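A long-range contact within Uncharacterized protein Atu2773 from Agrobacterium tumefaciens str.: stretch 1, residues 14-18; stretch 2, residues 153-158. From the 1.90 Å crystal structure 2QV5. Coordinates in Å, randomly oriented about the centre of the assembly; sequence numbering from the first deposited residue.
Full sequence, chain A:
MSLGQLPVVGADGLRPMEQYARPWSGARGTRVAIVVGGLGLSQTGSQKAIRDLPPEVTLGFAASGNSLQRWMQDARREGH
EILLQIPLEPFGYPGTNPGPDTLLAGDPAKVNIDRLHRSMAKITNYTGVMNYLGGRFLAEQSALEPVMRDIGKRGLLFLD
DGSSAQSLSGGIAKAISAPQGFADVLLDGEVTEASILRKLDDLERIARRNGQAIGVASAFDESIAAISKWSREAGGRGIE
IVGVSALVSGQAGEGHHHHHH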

ATOM      1  N   LEU A  14     -20.197   0.344  -7.886  1.00 12.09           N
ATOM      2  CA  LEU A  14     -18.797   0.584  -8.244  1.00 16.01           C
ATOM      3  C   LEU A  14     -17.954   0.871  -6.989  1.00 13.39           C
ATOM      4  O   LEU A  14     -18.331   1.667  -6.133  1.00 12.71           O
ATOM      5  N   ARG A  15     -16.831   0.169  -6.900  1.00 11.97           N
ATOM      6  CA  ARG A  15     -15.956   0.174  -5.743  1.00  6.20           C
ATOM      7  C   ARG A  15     -14.805   1.135  -6.016  1.00 11.70           C
ATOM      8  O   ARG A  15     -14.388   1.272  -7.165  1.00  9.97           O
ATOM      9  N   PRO A  16     -14.303   1.817  -4.971  1.00 11.59           N
ATOM     10  CA  PRO A  16     -13.065   2.606  -5.087  1.00 12.97           C
ATOM     11  C   PRO A  16     -11.910   1.851  -5.740  1.00 12.42           C
ATOM     12  O   PRO A  16     -11.193   2.418  -6.567  1.00 14.16           O
ATOM     13  N   MET A  17     -11.772   0.564  -5.424  1.00 11.30           N
ATOM     14  CA  MET A  17     -10.704  -0.256  -5.999  1.00 12.35           C
ATOM     15  C   MET A  17     -10.811  -0.484  -7.526  1.00 12.80           C
ATOM     16  O   MET A  17      -9.824  -0.845  -8.145  1.00 17.10           O
ATOM     17  N   GLU A  18     -12.011  -0.287  -8.091  1.00 11.39           N
ATOM     18  CA  GLU A  18     -12.251  -0.269  -9.540  1.00 13.71           C
ATOM     19  C   GLU A  18     -12.152   1.158 -10.097  1.00 11.89           C
ATOM     20  O   GLU A  18     -11.498   1.399 -11.117  1.00 11.23           O
ATOM     21  N   LYS A 153     -16.160  -3.377   3.416  1.00 21.27           N
ATOM     22  CA  LYS A 153     -17.503  -2.931   3.029  1.00 23.80           C
ATOM     23  C   LYS A 153     -17.510  -1.659   2.174  1.00 19.94           C
ATOM     24  O   LYS A 153     -18.489  -1.386   1.482  1.00 18.81           O
ATOM     25  N   ARG A 154     -16.411  -0.902   2.224  1.00 15.05           N
ATOM     26  CA  ARG A 154     -16.269   0.348   1.474  1.00 14.21           C
ATOM     27  C   ARG A 154     -15.654   0.139   0.110  1.00 11.53           C
ATOM     28  O   ARG A 154     -15.344   1.106  -0.585  1.00 11.52           O
ATOM     29  N   GLY A 155     -15.469  -1.119  -0.270  1.00 12.80           N
ATOM     30  CA  GLY A 155     -14.985  -1.436  -1.605  1.00 11.90           C
ATOM     31  C   GLY A 155     -13.501  -1.182  -1.790  1.00 12.97           C
ATOM     32  O   GLY A 155     -13.042  -0.952  -2.912  1.00 15.01           O
ATOM     33  N   LEU A 156     -12.752  -1.225  -0.694  1.00  9.75           N
ATOM     34  CA  LEU A 156     -11.315  -1.013  -0.717  1.00  9.45           C
ATOM     35  C   LEU A 156     -10.581  -2.343  -0.552  1.00 12.45           C
ATOM     36  O   LEU A 156     -11.081  -3.267   0.111  1.00 17.33           O
ATOM     37  N   LEU A 157      -9.388  -2.426  -1.141  1.00 12.12           N
ATOM     38  CA  LEU A 157      -8.519  -3.584  -0.951  1.00 11.01           C
ATOM     39  C   LEU A 157      -7.641  -3.352   0.261  1.00  9.87           C
ATOM     40  O   LEU A 157      -7.433  -2.211   0.649  1.00 12.42           O
ATOM     41  N   PHE A 158      -7.128  -4.434   0.846  1.00 12.63           N
ATOM     42  CA  PHE A 158      -6.191  -4.370   1.979  1.00 11.44           C
ATOM     43  C   PHE A 158      -4.868  -5.013   1.551  1.00 11.09           C
ATOM     44  O   PHE A 158      -4.811  -6.204   1.231  1.00 12.65           O
TER

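The contact between residues 14-18 and 153-158 joins two segments whose touching residues are at least 138 positions apart in the sequence and buries 275 Å² in total. Stretch 1 enters a helix at Pro16, with Arg15 at the N-cap position, while stretch 2 runs through a turn into a strand that begins at Leu157. The closest CA atoms across the contact are those of Arg15 and Gly155, 4.5 Å apart.

A single hydrogen bond crosses the interface, and it is made by main-chain atoms: Met17 N donates to Gly155 O at 3.2 Å, with an N-H...O angle of 156°. An amide in the first turn of a helix has no preceding helical carbonyl to bind, so Gly155 O serves as its acceptor from across the contact. The same carbonyl oxygen lies 3.5 Å from Arg15 CB and 3.5 Å from Pro16 CD, and thus meets three consecutive residues of stretch 1. Pro16 CD also makes a van der Waals approach to Arg154 O, at 3.2 Å. Gly155 fits this close approach because it lacks a side chain. An ideal CB would point toward stretch 1 and clash with Pro16 CD at 2.9 Å and Arg15 CB at 3.0 Å; its positive phi of 76° independently favours glycine.

Apolar packing is supplied by Pro16 and Met17, both buried and both with CA-to-CB bonds directed toward stretch 2, through two side-chain contacts. The proline ring, in a C-gamma exo pucker, brings CB to 3.8 Å from Leu156 CD2. The CA-to-CB bond of Leu156 points away from the contact, but its side chain (chi1 m, chi2 t) bends back so that its end comes nearer. Met17 adopts a p, t, m conformation, which places the terminal CE 4.0 Å from Leu157 CB, while SD lies against the main chain of Leu156, 4.3 Å from Leu156 C. The CA-to-CB bond of Leu157 points sideways, with both chi angles in the p well.

The charged groups remain outside this apolar contact. The CA-to-CB bond of Arg15 points sideways and its end leads away from stretch 2, with chi1 to chi3 in m, t and m. It turns instead to Glu18 within its own stretch, where Arg15 NH2 and Glu18 OE2 form a salt bridge of 2.8 Å with a nearly linear hydrogen bond. Arg15 NE adds a weak hydrogen bond to Glu18 OE1 at 3.3 Å, and Arg15 N donates to Glu18 OE1 at 3.1 Å. Reciprocally, Glu18 N donates to Arg15 O at 3.0 Å, closing the first turn. The end of Arg154 likewise leads away, and its guanidinium is hydrogen-bonded elsewhere in the structure.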

ATOM      1  CB  LEU A  14     -18.647   1.693  -9.294  1.00 15.28           C
ATOM      2  CG  LEU A  14     -17.266   1.813  -9.960  1.00 18.89           C
ATOM      3  CD1 LEU A  14     -16.963   0.649 -10.909  1.00 17.53           C
ATOM      4  CD2 LEU A  14     -17.152   3.107 -10.700  1.00 19.51           C
ATOM      5  CB  ARG A  15     -15.410  -1.242  -5.526  1.00  9.61           C
ATOM      6  CG  ARG A  15     -16.475  -2.236  -5.122  1.00 14.41           C
ATOM      7  CD  ARG A  15     -15.920  -3.650  -5.063  1.00 14.50           C
ATOM      8  NE  ARG A  15     -15.637  -4.142  -6.409  1.00 31.91           N
ATOM      9  CZ  ARG A  15     -15.119  -5.334  -6.681  1.00 40.51           C
ATOM     10  NH1 ARG A  15     -14.819  -6.172  -5.693  1.00 35.10           N
ATOM     11  NH2 ARG A  15     -14.898  -5.688  -7.945  1.00 29.78           N
ATOM     12  CB  PRO A  16     -12.727   2.943  -3.636  1.00 11.31           C
ATOM     13  CG  PRO A  16     -14.045   2.980  -2.949  1.00 14.16           C
ATOM     14  CD  PRO A  16     -14.914   1.947  -3.633  1.00 11.22           C
ATOM     15  CB  MET A  17     -10.583  -1.589  -5.256  1.00 12.67           C
ATOM     16  CG  MET A  17     -11.764  -2.545  -5.382  1.00 15.52           C
ATOM     17  SD  MET A  17     -11.419  -4.037  -4.390  1.00 15.87           S
ATOM     18  CE  MET A  17     -10.059  -4.713  -5.242  1.00 11.28           C
ATOM     19  CB  GLU A  18     -13.639  -0.843  -9.860  1.00 13.55           C
ATOM     20  CG  GLU A  18     -13.803  -2.322  -9.550  1.00 20.75           C
ATOM     21  CD  GLU A  18     -15.269  -2.783  -9.503  1.00 20.74           C
ATOM     22  OE1 GLU A  18     -16.125  -2.046  -8.958  1.00 19.49           O
ATOM     23  OE2 GLU A  18     -15.550  -3.904  -9.988  1.00 19.57           O
ATOM     24  CB  LYS A 153     -18.397  -2.755   4.265  1.00 18.82           C
ATOM     25  CG  LYS A 153     -18.365  -1.357   4.869  1.00 31.65           C
ATOM     26  CD  LYS A 153     -19.116  -1.271   6.184  1.00 36.02           C
ATOM     27  CE  LYS A 153     -18.902   0.087   6.825  1.00 44.66           C
ATOM     28  NZ  LYS A 153     -19.045  -0.009   8.307  1.00 46.91           N
ATOM     29  CB  ARG A 154     -15.403   1.333   2.246  1.00 12.55           C
ATOM     30  CG  ARG A 154     -16.045   1.721   3.534  1.00 13.56           C
ATOM     31  CD  ARG A 154     -15.167   2.646   4.345  1.00 25.76           C
ATOM     32  NE  ARG A 154     -15.846   2.889   5.604  1.00 27.50           N
ATOM     33  CZ  ARG A 154     -16.834   3.758   5.774  1.00 26.66           C
ATOM     34  NH1 ARG A 154     -17.272   4.522   4.772  1.00 15.54           N
ATOM     35  NH2 ARG A 154     -17.386   3.869   6.966  1.00 22.88           N
ATOM     36  CB  LEU A 156     -10.891  -0.079   0.432  1.00  8.55           C
ATOM     37  CG  LEU A 156     -11.442   1.348   0.484  1.00 10.61           C
ATOM     38  CD1 LEU A 156     -11.368   1.913   1.909  1.00 13.44           C
ATOM     39  CD2 LEU A 156     -10.676   2.231  -0.491  1.00  9.71           C
ATOM     40  CB  LEU A 157      -7.649  -3.818  -2.192  1.00 10.32           C
ATOM     41  CG  LEU A 157      -6.563  -2.809  -2.595  1.00 15.08           C
ATOM     42  CD1 LEU A 157      -5.223  -3.072  -1.911  1.00 10.47           C
ATOM     43  CD2 LEU A 157      -6.393  -2.944  -4.072  1.00  8.98           C
ATOM     44  CB  PHE A 158      -6.801  -5.108   3.192  1.00 19.32           C
ATOM     45  CG  PHE A 158      -5.995  -4.992   4.469  1.00 20.42           C
ATOM     46  CD1 PHE A 158      -6.352  -4.066   5.445  1.00 29.60           C
ATOM     47  CD2 PHE A 158      -4.911  -5.833   4.713  1.00 26.44           C
ATOM     48  CE1 PHE A 158      -5.623  -3.955   6.631  1.00 38.73           C
ATOM     49  CE2 PHE A 158      -4.171  -5.726   5.889  1.00 20.34           C
ATOM     50  CZ  PHE A 158      -4.529  -4.792   6.852  1.00 27.39           C
TER